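Local coordinates for putative major capsid protein (Cafeteriavirus-dependent mavirus, PDB 6G44), which forms the double jelly-roll building block of the virophage capsid, probably assembling as trimeric capsomers into the viral shell, at residues P332-E342 and H467-D477; L178-H187 and V196-E204. One frame throughout, in Å; residues are numbered along the deposited sequence. Where two conformers were deposited one is given.

Interaction 1 (P332-E342 and H467-D477); sequences PSMFAVMVSQE and HYKLEVFSIRD. With SO4 (sulfate ion), chain B.
P332 lies against one face of the R476 guanidinium, its CG 3.8 Å from R476 CZ and offset toward the rim of the group. The two side chains run side by side in the same direction, and R476 is held from beyond the pair by N330 at NE and by a salt bridge from NH2 to E296. The F473 ring has the carbonyl oxygen of A336 at its edge, while the methyl end of M338 reaches it obliquely, CE 4.0 Å from F473 CE1; bending at chi3 (82°) turns that methyl along the sheet to the ring. H467 carries the sulfate at its ring edge and also donates its backbone N to sulfate O1, at 2.9 Å; T343 OG1 also hydrogen-bonds to this ion, probably from the crystallisation liquor. At the same end Q341 CB approaches Y468 CE2 at 3.6 Å, the side chains crossing obliquely, and both Q341 NE2 and Y468 OH bond to E460.

These groups sit on an antiparallel strand pair, probably part of the second jelly roll of the double jelly-roll fold. Its ladder alternates hydrogen-bonded pairs such as A336–F473 with non-hydrogen-bonded ones such as V337–V472, and F473 N to A336 O is nearly straight (2.8 Å, 173°). Near P332 a classic beta bulge offsets the ladder, S333 and M334 both facing I475, the S333 bond being weak.

On one face V337 CG1 meets L470 CD1 at 3.6 Å; beside them V339 and V472 pack on strand 448-457. On the other, A336, M338 and F473 meet helix 123-130. There a water lies 2.7 Å from S340 OG, a hydroxyl that also bonds to K128. In the conformer modelled, E342 CG lies 3.7 Å from K469 CB, and E342 OE1 makes a long salt bridge with K469 NZ.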
loop_
_atom_site.group_PDB
_atom_site.type_symbol
_atom_site.label_atom_id
_atom_site.label_comp_id
_atom_site.label_asym_id
_atom_site.label_seq_id
_atom_site.Cartn_x
_atom_site.Cartn_y
_atom_site.Cartn_z
ATOM N N PRO C 332 -13.901 28.069 -11.663
ATOM C CA PRO C 332 -12.996 26.905 -11.700
ATOM C C PRO C 332 -13.519 25.663 -10.998
ATOM O O PRO C 332 -14.379 25.731 -10.130
ATOM C CB PRO C 332 -11.742 27.398 -10.983
ATOM C CG PRO C 332 -11.785 28.893 -11.119
ATOM C CD PRO C 332 -13.241 29.225 -11.038
ATOM N N SER C 333 -12.927 24.548 -11.369
ATOM C CA SER C 333 -13.207 23.253 -10.769
ATOM C C SER C 333 -12.699 23.136 -9.346
ATOM O O SER C 333 -13.371 22.505 -8.493
ATOM C CB SER C 333 -12.547 22.165 -11.613
ATOM O OG SER C 333 -12.694 20.881 -11.022
ATOM N N MET C 334 -11.536 23.712 -9.078
ATOM C CA MET C 334 -10.944 23.579 -7.753
ATOM C C MET C 334 -10.062 24.775 -7.451
ATOM O O MET C 334 -9.537 25.421 -8.356
ATOM C CB MET C 334 -10.135 22.270 -7.635
ATOM C CG MET C 334 -9.736 21.896 -6.196
ATOM S SD MET C 334 -8.837 20.318 -6.034
ATOM C CE MET C 334 -10.104 19.133 -6.408
ATOM N N PHE C 335 -9.904 25.046 -6.160
ATOM C CA PHE C 335 -9.007 26.035 -5.641
ATOM C C PHE C 335 -8.031 25.405 -4.679
ATOM O O PHE C 335 -8.331 24.364 -4.078
ATOM C CB PHE C 335 -9.801 27.129 -4.889
ATOM C CG PHE C 335 -10.729 27.894 -5.774
ATOM C CD1 PHE C 335 -10.239 28.998 -6.450
ATOM C CD2 PHE C 335 -12.045 27.501 -5.952
ATOM C CE1 PHE C 335 -11.053 29.724 -7.295
ATOM C CE2 PHE C 335 -12.879 28.248 -6.804
ATOM C CZ PHE C 335 -12.356 29.342 -7.460
ATOM N N ALA C 336 -6.879 26.039 -4.523
ATOM C CA ALA C 336 -5.882 25.605 -3.527
ATOM C C ALA C 336 -5.386 26.838 -2.781
ATOM O O ALA C 336 -5.022 27.848 -3.418
ATOM C CB ALA C 336 -4.724 24.859 -4.165
ATOM N N VAL C 337 -5.343 26.749 -1.465
ATOM C CA VAL C 337 -4.889 27.839 -0.601
ATOM C C VAL C 337 -3.649 27.377 0.139
ATOM O O VAL C 337 -3.643 26.291 0.745
ATOM C CB VAL C 337 -5.980 28.216 0.420
ATOM C CG1 VAL C 337 -5.516 29.382 1.294
ATOM C CG2 VAL C 337 -7.269 28.557 -0.286
ATOM N N MET C 338 -2.603 28.199 0.124
ATOM C CA MET C 338 -1.407 27.904 0.888
ATOM C C MET C 338 -0.768 29.210 1.312
ATOM O O MET C 338 -0.904 30.209 0.606
ATOM C CB MET C 338 -0.453 26.994 0.099
ATOM C CG MET C 338 0.459 27.571 -0.936
ATOM S SD MET C 338 1.637 26.294 -1.540
ATOM C CE MET C 338 0.619 25.480 -2.727
ATOM N N VAL C 339 -0.080 29.190 2.441
ATOM C CA VAL C 339 0.648 30.344 2.958
ATOM C C VAL C 339 2.112 29.948 3.049
ATOM O O VAL C 339 2.461 29.099 3.860
ATOM C CB VAL C 339 0.086 30.766 4.317
ATOM C CG1 VAL C 339 0.892 31.950 4.877
ATOM C CG2 VAL C 339 -1.387 31.128 4.222
ATOM N N SER C 340 2.976 30.546 2.216
ATOM C CA SER C 340 4.367 30.118 2.053
ATOM C C SER C 340 5.324 31.083 2.739
ATOM O O SER C 340 5.117 32.303 2.674
ATOM C CB SER C 340 4.746 30.011 0.561
ATOM O OG SER C 340 4.128 28.895 -0.070
ATOM N N GLN C 341 6.371 30.544 3.364
ATOM C CA GLN C 341 7.475 31.371 3.859
ATOM C C GLN C 341 8.156 31.932 2.616
ATOM O O GLN C 341 8.580 31.179 1.735
ATOM C CB GLN C 341 8.424 30.498 4.672
ATOM C CG GLN C 341 9.618 31.232 5.261
ATOM C CD GLN C 341 10.544 30.255 5.927
ATOM O OE1 GLN C 341 11.227 29.481 5.252
ATOM N NE2 GLN C 341 10.513 30.226 7.258
ATOM N N GLU C 342 8.244 33.259 2.498
ATOM C CA GLU C 342 8.767 33.852 1.262
ATOM C C GLU C 342 10.255 33.591 1.038
ATOM O O GLU C 342 10.663 33.337 -0.093
ATOM C CB GLU C 342 8.437 35.352 1.180
ATOM C CG GLU C 342 7.000 35.579 0.734
ATOM C CD GLU C 342 6.633 37.038 0.533
ATOM O OE1 GLU C 342 6.673 37.528 -0.608
ATOM O OE2 GLU C 342 6.268 37.694 1.517
ATOM N N HIS C 467 8.545 37.159 6.420
ATOM C CA HIS C 467 7.479 37.420 5.471
ATOM C C HIS C 467 6.815 36.124 5.012
ATOM O O HIS C 467 7.523 35.184 4.651
ATOM C CB HIS C 467 8.000 38.169 4.238
ATOM C CG HIS C 467 8.188 39.638 4.456
ATOM N ND1 HIS C 467 9.389 40.178 4.856
ATOM C CD2 HIS C 467 7.328 40.675 4.330
ATOM C CE1 HIS C 467 9.262 41.491 4.965
ATOM N NE2 HIS C 467 8.027 41.820 4.643
ATOM N N TYR C 468 5.478 36.131 5.011
ATOM C CA TYR C 468 4.638 35.016 4.525
ATOM C C TYR C 468 3.686 35.519 3.462
ATOM O O TYR C 468 3.187 36.654 3.539
ATOM C CB TYR C 468 3.846 34.327 5.674
ATOM C CG TYR C 468 4.765 33.426 6.468
ATOM C CD1 TYR C 468 5.643 33.960 7.396
ATOM C CD2 TYR C 468 4.831 32.050 6.221
ATOM C CE1 TYR C 468 6.548 33.164 8.075
ATOM C CE2 TYR C 468 5.725 31.241 6.902
ATOM C CZ TYR C 468 6.584 31.809 7.820
ATOM O OH TYR C 468 7.461 30.995 8.445
ATOM N N LYS C 469 3.443 34.666 2.467
ATOM C CA LYS C 469 2.594 34.999 1.334
ATOM C C LYS C 469 1.421 34.023 1.242
ATOM O O LYS C 469 1.616 32.821 1.068
ATOM C CB LYS C 469 3.396 34.974 0.048
ATOM C CG LYS C 469 2.613 35.336 -1.193
ATOM C CD LYS C 469 3.436 35.161 -2.461
ATOM C CE LYS C 469 4.423 36.289 -2.656
ATOM N NZ LYS C 469 5.042 36.240 -4.007
ATOM N N LEU C 470 0.216 34.556 1.333
ATOM C CA LEU C 470 -1.027 33.810 1.053
ATOM C C LEU C 470 -1.192 33.744 -0.458
ATOM O O LEU C 470 -1.158 34.775 -1.134
ATOM C CB LEU C 470 -2.235 34.498 1.701
ATOM C CG LEU C 470 -3.626 34.049 1.262
ATOM C CD1 LEU C 470 -3.864 32.551 1.491
ATOM C CD2 LEU C 470 -4.730 34.845 1.921
ATOM N N GLU C 471 -1.349 32.542 -1.009
ATOM C CA GLU C 471 -1.575 32.344 -2.430
ATOM C C GLU C 471 -2.837 31.521 -2.607
ATOM O O GLU C 471 -3.058 30.539 -1.868
ATOM C CB GLU C 471 -0.416 31.607 -3.078
ATOM C CG GLU C 471 0.895 32.392 -3.125
ATOM C CD GLU C 471 2.005 31.604 -3.808
ATOM O OE1 GLU C 471 2.381 30.557 -3.237
ATOM O OE2 GLU C 471 2.495 32.011 -4.905
ATOM N N VAL C 472 -3.662 31.921 -3.567
ATOM C CA VAL C 472 -4.876 31.203 -3.951
ATOM C C VAL C 472 -4.709 30.830 -5.409
ATOM O O VAL C 472 -4.545 31.705 -6.267
ATOM C CB VAL C 472 -6.157 32.028 -3.730
ATOM C CG1 VAL C 472 -7.393 31.226 -4.130
ATOM C CG2 VAL C 472 -6.201 32.473 -2.277
ATOM N N PHE C 473 -4.705 29.524 -5.676
ATOM C CA PHE C 473 -4.585 29.015 -7.033
ATOM C C PHE C 473 -5.914 28.494 -7.512
ATOM O O PHE C 473 -6.705 27.999 -6.714
ATOM C CB PHE C 473 -3.598 27.862 -7.099
ATOM C CG PHE C 473 -2.207 28.242 -6.723
ATOM C CD1 PHE C 473 -1.793 28.160 -5.405
ATOM C CD2 PHE C 473 -1.307 28.687 -7.680
ATOM C CE1 PHE C 473 -0.498 28.495 -5.034
ATOM C CE2 PHE C 473 -0.006 29.057 -7.299
ATOM C CZ PHE C 473 0.386 28.946 -5.981
ATOM N N SER C 474 -6.174 28.624 -8.810
ATOM C CA SER C 474 -7.310 27.942 -9.446
ATOM C C SER C 474 -6.803 26.780 -10.265
ATOM O O SER C 474 -5.730 26.862 -10.855
ATOM C CB SER C 474 -8.116 28.858 -10.344
ATOM O OG SER C 474 -7.298 29.384 -11.354
ATOM N N ILE C 475 -7.618 25.726 -10.332
ATOM C CA ILE C 475 -7.377 24.604 -11.211
ATOM C C ILE C 475 -8.594 24.545 -12.098
ATOM O O ILE C 475 -9.697 24.266 -11.622
ATOM C CB ILE C 475 -7.169 23.280 -10.447
ATOM C CG1 ILE C 475 -5.973 23.430 -9.489
ATOM C CG2 ILE C 475 -6.928 22.147 -11.437
ATOM C CD1 ILE C 475 -6.310 23.472 -8.026
ATOM N N ARG C 476 -8.421 24.833 -13.391
ATOM C CA ARG C 476 -9.541 24.863 -14.324
ATOM C C ARG C 476 -9.507 23.685 -15.293
ATOM O O ARG C 476 -8.440 23.296 -15.783
ATOM C CB ARG C 476 -9.534 26.143 -15.151
ATOM C CG ARG C 476 -9.977 27.378 -14.395
ATOM C CD ARG C 476 -10.014 28.536 -15.372
ATOM N NE ARG C 476 -10.762 29.662 -14.833
ATOM C CZ ARG C 476 -10.230 30.673 -14.152
ATOM N NH1 ARG C 476 -11.027 31.649 -13.728
ATOM N NH2 ARG C 476 -8.931 30.730 -13.891
ATOM N N ASP C 477 -10.692 23.175 -15.603
ATOM C CA ASP C 477 -10.837 22.138 -16.625
ATOM C C ASP C 477 -10.569 22.807 -17.987
ATOM O O ASP C 477 -11.112 23.867 -18.302
ATOM C CB ASP C 477 -12.228 21.528 -16.573
ATOM C CG ASP C 477 -12.523 20.811 -15.235
ATOM O OD1 ASP C 477 -11.587 20.456 -14.497
ATOM O OD2 ASP C 477 -13.690 20.573 -14.953
HETATM S S SO4 B . 11.941 37.890 4.952
HETATM O O1 SO4 B . 11.421 37.181 6.117
HETATM O O2 SO4 B . 11.734 39.349 5.099
HETATM O O3 SO4 B . 11.241 37.449 3.712
HETATM O O4 SO4 B . 13.380 37.566 4.836
HETATM O O HOH W 1 1.920 30.286 -0.878
#

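Interaction 2 (L178-H187 and V196-E204)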
loop_
_atom_site.group_PDB
_atom_site.type_symbol
_atom_site.label_atom_id
_atom_site.label_comp_id
_atom_site.label_asym_id
_atom_site.label_seq_id
_atom_site.Cartn_x
_atom_site.Cartn_y
_atom_site.Cartn_z
ATOM N N LEU C 178 20.525 8.366 -1.726
ATOM C CA LEU C 178 21.436 7.728 -2.673
ATOM C C LEU C 178 21.177 6.233 -2.735
ATOM O O LEU C 178 20.652 5.641 -1.783
ATOM C CB LEU C 178 22.877 8.002 -2.273
ATOM C CG LEU C 178 23.231 9.482 -2.095
ATOM C CD1 LEU C 178 24.670 9.620 -1.593
ATOM C CD2 LEU C 178 22.965 10.280 -3.351
ATOM N N GLY C 179 21.501 5.607 -3.852
ATOM C CA GLY C 179 21.489 4.152 -3.908
ATOM C C GLY C 179 20.099 3.544 -3.792
ATOM O O GLY C 179 19.957 2.454 -3.277
ATOM N N CYS C 180 19.074 4.250 -4.248
ATOM C CA CYS C 180 17.690 3.746 -4.103
ATOM C C CYS C 180 16.913 3.827 -5.422
ATOM O O CYS C 180 16.726 2.793 -6.077
ATOM C CB CYS C 180 16.966 4.448 -2.962
ATOM S SG CYS C 180 15.423 3.578 -2.509
ATOM N N ASN C 181 16.489 5.017 -5.825
ATOM C CA ASN C 181 15.687 5.180 -7.045
ATOM C C ASN C 181 16.406 5.807 -8.239
ATOM O O ASN C 181 15.919 5.696 -9.357
ATOM C CB ASN C 181 14.448 6.005 -6.739
ATOM C CG ASN C 181 13.606 5.378 -5.662
ATOM O OD1 ASN C 181 13.424 4.147 -5.671
ATOM N ND2 ASN C 181 13.098 6.173 -4.727
ATOM N N TYR C 182 17.555 6.461 -8.004
ATOM C CA TYR C 182 18.310 7.118 -9.101
ATOM C C TYR C 182 19.783 6.761 -9.029
ATOM O O TYR C 182 20.337 6.464 -7.962
ATOM C CB TYR C 182 18.112 8.645 -9.082
ATOM C CG TYR C 182 18.457 9.302 -7.770
ATOM C CD1 TYR C 182 19.751 9.641 -7.452
ATOM C CD2 TYR C 182 17.466 9.572 -6.806
ATOM C CE1 TYR C 182 20.085 10.205 -6.241
ATOM C CE2 TYR C 182 17.792 10.152 -5.584
ATOM C CZ TYR C 182 19.114 10.481 -5.306
ATOM O OH TYR C 182 19.498 11.064 -4.116
ATOM N N ALA C 183 20.419 6.836 -10.208
ATOM C CA ALA C 183 21.849 6.585 -10.336
ATOM C C ALA C 183 22.665 7.714 -9.727
ATOM O O ALA C 183 22.295 8.882 -9.795
ATOM C CB ALA C 183 22.216 6.432 -11.793
ATOM N N TYR C 184 23.779 7.345 -9.134
ATOM C CA TYR C 184 24.625 8.316 -8.440
ATOM C C TYR C 184 26.042 7.737 -8.364
ATOM O O TYR C 184 26.257 6.529 -8.469
ATOM C CB TYR C 184 24.075 8.649 -6.990
ATOM C CG TYR C 184 24.478 7.540 -6.061
ATOM C CD1 TYR C 184 23.937 6.267 -6.202
ATOM C CD2 TYR C 184 25.518 7.699 -5.137
ATOM C CE1 TYR C 184 24.391 5.204 -5.450
ATOM C CE2 TYR C 184 25.957 6.645 -4.365
ATOM C CZ TYR C 184 25.402 5.384 -4.531
ATOM O OH TYR C 184 25.903 4.309 -3.812
ATOM N N TYR C 185 27.005 8.618 -8.095
ATOM C CA TYR C 185 28.372 8.184 -7.781
ATOM C C TYR C 185 29.054 9.199 -6.888
ATOM O O TYR C 185 29.178 10.357 -7.278
ATOM C CB TYR C 185 29.207 7.994 -9.040
ATOM C CG TYR C 185 30.632 7.566 -8.707
ATOM C CD1 TYR C 185 30.874 6.351 -8.088
ATOM C CD2 TYR C 185 31.709 8.407 -8.975
ATOM C CE1 TYR C 185 32.164 5.954 -7.769
ATOM C CE2 TYR C 185 33.010 8.019 -8.652
ATOM C CZ TYR C 185 33.217 6.801 -8.045
ATOM O OH TYR C 185 34.499 6.386 -7.682
ATOM N N ILE C 186 29.501 8.761 -5.723
ATOM C CA ILE C 186 30.274 9.604 -4.790
ATOM C C ILE C 186 31.753 9.463 -5.113
ATOM O O ILE C 186 32.303 8.356 -5.091
ATOM C CB ILE C 186 30.045 9.195 -3.326
ATOM C CG1 ILE C 186 28.556 9.299 -2.975
ATOM C CG2 ILE C 186 30.854 10.084 -2.389
ATOM C CD1 ILE C 186 28.168 8.545 -1.724
ATOM N N HIS C 187 32.396 10.598 -5.401
ATOM C CA HIS C 187 33.824 10.587 -5.687
ATOM C C HIS C 187 34.562 10.270 -4.396
ATOM O O HIS C 187 34.109 10.621 -3.299
ATOM C CB HIS C 187 34.274 11.944 -6.201
ATOM C CG HIS C 187 33.640 12.388 -7.493
ATOM N ND1 HIS C 187 34.263 13.294 -8.327
ATOM C CD2 HIS C 187 32.432 12.136 -8.057
ATOM C CE1 HIS C 187 33.484 13.552 -9.361
ATOM N NE2 HIS C 187 32.361 12.860 -9.222
ATOM N N VAL C 196 32.425 17.161 -0.667
ATOM C CA VAL C 196 32.162 15.921 -1.376
ATOM C C VAL C 196 31.657 16.253 -2.784
ATOM O O VAL C 196 31.000 17.269 -2.967
ATOM C CB VAL C 196 31.169 15.040 -0.567
ATOM C CG1 VAL C 196 29.772 15.640 -0.528
ATOM C CG2 VAL C 196 31.119 13.617 -1.093
ATOM N N LYS C 197 31.992 15.399 -3.753
ATOM C CA LYS C 197 31.449 15.518 -5.104
ATOM C C LYS C 197 30.612 14.278 -5.372
ATOM O O LYS C 197 31.070 13.169 -5.153
ATOM C CB LYS C 197 32.546 15.657 -6.167
ATOM C CG LYS C 197 33.134 17.046 -6.243
ATOM C CD LYS C 197 34.220 17.121 -7.315
ATOM C CE LYS C 197 34.774 18.529 -7.442
ATOM N NZ LYS C 197 35.677 18.597 -8.632
ATOM N N ILE C 198 29.404 14.509 -5.862
ATOM C CA ILE C 198 28.461 13.425 -6.185
ATOM C C ILE C 198 27.911 13.646 -7.601
ATOM O O ILE C 198 27.397 14.729 -7.919
ATOM C CB ILE C 198 27.282 13.362 -5.179
ATOM C CG1 ILE C 198 27.823 13.328 -3.760
ATOM C CG2 ILE C 198 26.396 12.140 -5.475
ATOM C CD1 ILE C 198 26.785 13.439 -2.676
ATOM N N ASP C 199 28.000 12.618 -8.429
ATOM C CA ASP C 199 27.365 12.592 -9.736
ATOM C C ASP C 199 25.935 12.084 -9.544
ATOM O O ASP C 199 25.704 11.120 -8.794
ATOM C CB ASP C 199 28.078 11.644 -10.698
ATOM C CG ASP C 199 29.561 11.948 -10.855
ATOM O OD1 ASP C 199 29.977 13.112 -10.617
ATOM O OD2 ASP C 199 30.307 11.007 -11.207
ATOM N N PHE C 200 24.998 12.723 -10.208
ATOM C CA PHE C 200 23.568 12.331 -10.207
ATOM C C PHE C 200 23.057 12.168 -11.635
ATOM O O PHE C 200 23.473 12.903 -12.547
ATOM C CB PHE C 200 22.708 13.413 -9.571
ATOM C CG PHE C 200 22.919 13.617 -8.099
ATOM C CD1 PHE C 200 22.166 12.917 -7.185
ATOM C CD2 PHE C 200 23.839 14.545 -7.624
ATOM C CE1 PHE C 200 22.318 13.125 -5.850
ATOM C CE2 PHE C 200 24.023 14.740 -6.273
ATOM C CZ PHE C 200 23.235 14.046 -5.370
ATOM N N VAL C 201 22.103 11.258 -11.824
ATOM C CA VAL C 201 21.321 11.142 -13.055
ATOM C C VAL C 201 19.865 10.994 -12.624
ATOM O O VAL C 201 19.565 10.096 -11.813
ATOM C CB VAL C 201 21.705 9.945 -13.919
ATOM C CG1 VAL C 201 20.912 9.942 -15.200
ATOM C CG2 VAL C 201 23.180 9.954 -14.251
ATOM N N VAL C 202 18.994 11.829 -13.139
ATOM C CA VAL C 202 17.535 11.769 -12.823
ATOM C C VAL C 202 16.744 11.836 -14.115
ATOM O O VAL C 202 16.992 12.742 -14.938
ATOM C CB VAL C 202 17.099 12.932 -11.914
ATOM C CG1 VAL C 202 15.585 12.955 -11.709
ATOM C CG2 VAL C 202 17.841 12.851 -10.591
ATOM N N ASP C 203 15.773 10.933 -14.284
ATOM C CA ASP C 203 14.882 10.864 -15.466
ATOM C C ASP C 203 13.462 11.084 -14.924
ATOM O O ASP C 203 12.900 10.164 -14.304
ATOM C CB ASP C 203 15.047 9.487 -16.143
ATOM C CG ASP C 203 14.207 9.290 -17.398
ATOM O OD1 ASP C 203 13.183 9.965 -17.559
ATOM O OD2 ASP C 203 14.572 8.399 -18.241
ATOM N N GLU C 204 12.893 12.255 -15.162
ATOM C CA GLU C 204 11.622 12.701 -14.558
ATOM C C GLU C 204 10.663 13.207 -15.652
ATOM O O GLU C 204 11.084 13.895 -16.593
ATOM C CB GLU C 204 11.935 13.812 -13.544
ATOM C CG GLU C 204 10.744 14.396 -12.802
ATOM C CD GLU C 204 11.140 15.244 -11.603
ATOM O OE1 GLU C 204 12.082 14.844 -10.875
ATOM O OE2 GLU C 204 10.507 16.313 -11.397
HETATM O O HOH W 2 18.699 7.602 -12.447
HETATM O O HOH W 3 33.840 13.363 -2.922
#
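A beta hairpin forms as strand 195-205 returns antiparallel along strand 183-186, and its main side-chain hydrogen bond joins H187 and D199. H187 NE2 donates to D199 OD1 at 2.8 Å; the acceptor lies in the imidazole plane, yet the donor comes from above the carboxylate plane, the two planes standing 76° apart. T80 bonds to the same OD1, gripping it a second time. One imidazole face packs on K197, whose CB sits 3.7 Å from the ring centroid in a CH-pi contact. Both neighbours restrict the ring's rotation.

The backbone bonds around Y185 and D199 zip the strands together, and H187 N to K197 O continues them at 170°. Water 3 bridges H187 O and K197 N, while water 2 joins A183 N to V201 O at the opposite end.

On the other face, Y182 CE1 meets the edge of the F200 ring, 3.5 Å from CD1. L178 CD2 comes across to F200 CE1, and I198 CG2 lies over a face of that ring. The Y184 hydroxyl bonds to G401 of the third subunit. Side chains thus alternate between two faces of an antiparallel hairpin, strand 195-205 also pairing with strand 74-84, as in jelly-roll sheets.

In the fold
From the N terminus, interaction 2 comes first: 178-187 pairs with 196-204 after a turn of only eight intervening residues, closing a local hairpin on strand 74-84. It is finished before interaction 1 opens, so the two follow in series and neither nest nor cross. Interaction 1 closes a much longer loop, with 124 residues between 332-342 and 467-477, including strand 355-363 and several helices. The two belong to separate antiparallel sheets; the centres of interaction 1 and interaction 2 are about 33 Å apart, their nearest atoms about 16 Å. Interaction 1, tying strand 334-341 to strand 464-482, is mostly buried, with D477 touching the second subunit; interaction 2 lies farther out and meets the third.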